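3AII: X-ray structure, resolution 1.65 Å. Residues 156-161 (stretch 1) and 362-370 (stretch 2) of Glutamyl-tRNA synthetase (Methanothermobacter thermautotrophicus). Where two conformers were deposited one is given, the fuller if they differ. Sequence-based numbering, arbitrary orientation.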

# COMPACT_ATOMS: atom_id res chain seq x y z
N GLU A 156 -1.57 7.00 -9.63
CA GLU A 156 -1.98 8.39 -9.77
C GLU A 156 -2.12 9.02 -8.38
O GLU A 156 -1.66 10.13 -8.14
CB GLU A 156 -3.29 8.51 -10.56
CG GLU A 156 -3.17 8.18 -12.07
CD GLU A 156 -4.52 8.04 -12.74
OE1 GLU A 156 -5.54 7.96 -12.03
OE2 GLU A 156 -4.57 8.00 -13.99
N TRP A 157 -2.74 8.29 -7.47
CA TRP A 157 -2.91 8.78 -6.11
C TRP A 157 -1.56 9.12 -5.48
O TRP A 157 -1.42 10.14 -4.80
CB TRP A 157 -3.66 7.76 -5.26
CG TRP A 157 -3.82 8.17 -3.82
CD1 TRP A 157 -4.73 9.06 -3.33
CD2 TRP A 157 -3.06 7.72 -2.70
NE1 TRP A 157 -4.58 9.19 -1.97
CE2 TRP A 157 -3.56 8.38 -1.56
CE3 TRP A 157 -1.99 6.82 -2.54
CZ2 TRP A 157 -3.04 8.17 -0.28
CZ3 TRP A 157 -1.47 6.61 -1.27
CH2 TRP A 157 -2.01 7.29 -0.15
N LEU A 158 -0.56 8.26 -5.71
CA LEU A 158 0.78 8.48 -5.18
C LEU A 158 1.48 9.66 -5.81
O LEU A 158 2.49 10.11 -5.29
CB LEU A 158 1.67 7.24 -5.37
CG LEU A 158 1.40 6.07 -4.45
CD1 LEU A 158 2.23 4.88 -4.91
CD2 LEU A 158 1.75 6.47 -3.01
N GLY A 159 0.96 10.14 -6.94
CA GLY A 159 1.63 11.20 -7.68
C GLY A 159 2.69 10.72 -8.65
O GLY A 159 3.52 11.49 -9.13
N VAL A 160 2.66 9.43 -8.97
CA VAL A 160 3.63 8.86 -9.89
C VAL A 160 3.16 9.11 -11.32
O VAL A 160 2.00 8.88 -11.64
CB VAL A 160 3.79 7.34 -9.62
CG1 VAL A 160 4.53 6.64 -10.76
CG2 VAL A 160 4.52 7.12 -8.28
N GLU A 161 4.06 9.61 -12.14
CA GLU A 161 3.83 9.76 -13.58
C GLU A 161 4.67 8.73 -14.31
O GLU A 161 5.77 8.39 -13.88
CB GLU A 161 4.25 11.15 -14.05
CG GLU A 161 3.43 12.29 -13.49
CD GLU A 161 3.78 13.63 -14.12
OE1 GLU A 161 4.93 13.81 -14.58
OE2 GLU A 161 2.90 14.52 -14.17
N GLY A 362 -7.32 8.99 5.78
CA GLY A 362 -6.75 10.33 5.76
C GLY A 362 -5.23 10.37 5.81
O GLY A 362 -4.64 11.42 6.09
N ILE A 363 -4.59 9.24 5.54
CA ILE A 363 -3.14 9.27 5.34
C ILE A 363 -2.83 9.89 3.97
O ILE A 363 -3.36 9.45 2.95
CB ILE A 363 -2.53 7.86 5.39
CG1 ILE A 363 -2.90 7.15 6.71
CG2 ILE A 363 -1.02 7.93 5.19
CD1 ILE A 363 -2.44 7.88 7.95
N ARG A 364 -1.95 10.89 3.95
CA ARG A 364 -1.61 11.62 2.72
C ARG A 364 -0.56 10.91 1.87
O ARG A 364 0.40 10.34 2.41
CB ARG A 364 -1.06 13.01 3.09
CG ARG A 364 -2.04 13.95 3.76
CD ARG A 364 -2.84 14.75 2.74
NE ARG A 364 -3.49 15.90 3.36
CZ ARG A 364 -3.15 17.16 3.15
NH1 ARG A 364 -3.80 18.14 3.76
NH2 ARG A 364 -2.17 17.46 2.30
N PRO A 365 -0.70 10.96 0.54
CA PRO A 365 0.30 10.28 -0.27
C PRO A 365 1.68 10.93 -0.12
O PRO A 365 2.69 10.24 -0.26
CB PRO A 365 -0.23 10.42 -1.70
CG PRO A 365 -1.22 11.56 -1.65
CD PRO A 365 -1.80 11.53 -0.25
N GLU A 366 1.71 12.23 0.18
CA GLU A 366 2.94 12.97 0.40
C GLU A 366 3.74 12.39 1.57
O GLU A 366 4.97 12.42 1.58
CB GLU A 366 2.63 14.45 0.67
CG GLU A 366 2.12 15.23 -0.55
CD GLU A 366 0.68 14.92 -0.94
OE1 GLU A 366 -0.13 14.50 -0.08
OE2 GLU A 366 0.35 15.11 -2.14
N ALA A 367 3.01 11.91 2.58
CA ALA A 367 3.64 11.29 3.75
C ALA A 367 4.35 10.01 3.34
O ALA A 367 5.47 9.73 3.78
CB ALA A 367 2.60 11.00 4.84
N ILE A 368 3.69 9.23 2.49
CA ILE A 368 4.28 8.00 1.97
C ILE A 368 5.51 8.29 1.12
O ILE A 368 6.55 7.64 1.26
CB ILE A 368 3.25 7.21 1.13
CG1 ILE A 368 2.05 6.84 2.00
CG2 ILE A 368 3.89 5.96 0.56
CD1 ILE A 368 2.41 6.13 3.27
N ARG A 369 5.38 9.28 0.24
CA ARG A 369 6.50 9.64 -0.62
C ARG A 369 7.69 10.09 0.22
O ARG A 369 8.81 9.66 -0.03
CB ARG A 369 6.12 10.74 -1.62
CG ARG A 369 7.26 11.10 -2.57
CD ARG A 369 6.83 12.10 -3.64
NE ARG A 369 5.84 11.55 -4.56
CZ ARG A 369 6.12 10.88 -5.68
NH1 ARG A 369 5.14 10.44 -6.44
NH2 ARG A 369 7.38 10.66 -6.04
N LYS A 370 7.44 10.92 1.23
CA LYS A 370 8.52 11.43 2.06
C LYS A 370 9.23 10.30 2.81
O LYS A 370 10.46 10.29 2.90
CB LYS A 370 8.02 12.50 3.04
CG LYS A 370 9.11 13.00 3.97
CD LYS A 370 8.76 14.32 4.64
CE LYS A 370 9.88 14.74 5.60
NZ LYS A 370 9.71 16.12 6.12
O HOH W 1 3.08 12.37 -3.46
O HOH W 2 0.85 13.13 -4.72

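The end of one helix meets the beginning of another here. Stretch 1 carries the last turn of a helix and the loop that follows it. Stretch 2 enters from a loop and starts a new helix at P365, with R364 at the N-cap position. The two are far apart in sequence, at least 206 residues for any touching pair. The backbones come nearest at L158 and P365, whose CA atoms are 5.3 Å apart. Together the stretches bury 336 Å². W157, P365 and R369 cover the most surface.

W157 and P365 form the main apolar contact. The CA-to-CB bond of W157 points sideways, but its indole reaches across to stretch 2. The CA-to-CB bond of P365 points toward stretch 1, and the proline lies over one face of the indole. P365 CB sits 3.7 Å from the centroid of the W157 six-membered ring, only 5° off the ring normal. This is a CH-pi contact, in which the slightly positive C-H groups of proline meet the electron-rich ring face. W157 CZ2 also approaches P365 CD at 3.6 Å. The same proline touches the backbone of stretch 1, with P365 CB 3.3 Å from W157 O. At the ring edge, W157 CZ2 lies 3.5 Å from I363 O, so the indole meets the loop before the helix as well.

R369 makes the direct hydrogen bond. One helical turn after P365, R369 N hydrogen-bonds to P365 O at 2.9 Å. The CA-to-CB bond of R369 points sideways, but the end of the side chain comes nearer to stretch 1. There R369 NH1 donates a hydrogen bond to L158 O at 2.9 Å, with an angle of 154°. This carbonyl belongs to the residue before G159, where the chain leaves helical geometry, and an acceptor at such a place can lack a backbone partner. The bond runs near the guanidinium plane, as suits an N-H donor. Water 1 reinforces the link: it donates to L158 O at 3.0 Å and accepts from R369 NE at 3.1 Å. Water 2 extends the network, donating to E366 OE2 at 3.3 Å and weakly to L158 O at 3.5 Å.

G159 ends the helix in a Schellman motif. Its positive phi would jam a CB against the preceding carbonyl O, which by itself calls for glycine. An ideal CB on G159 would lie 3.4 Å from R369 NH1, about contact distance.

Deeper in, L158 CD2 packs against I368 CG2 at 4.2 Å, joining two buried aliphatic side chains.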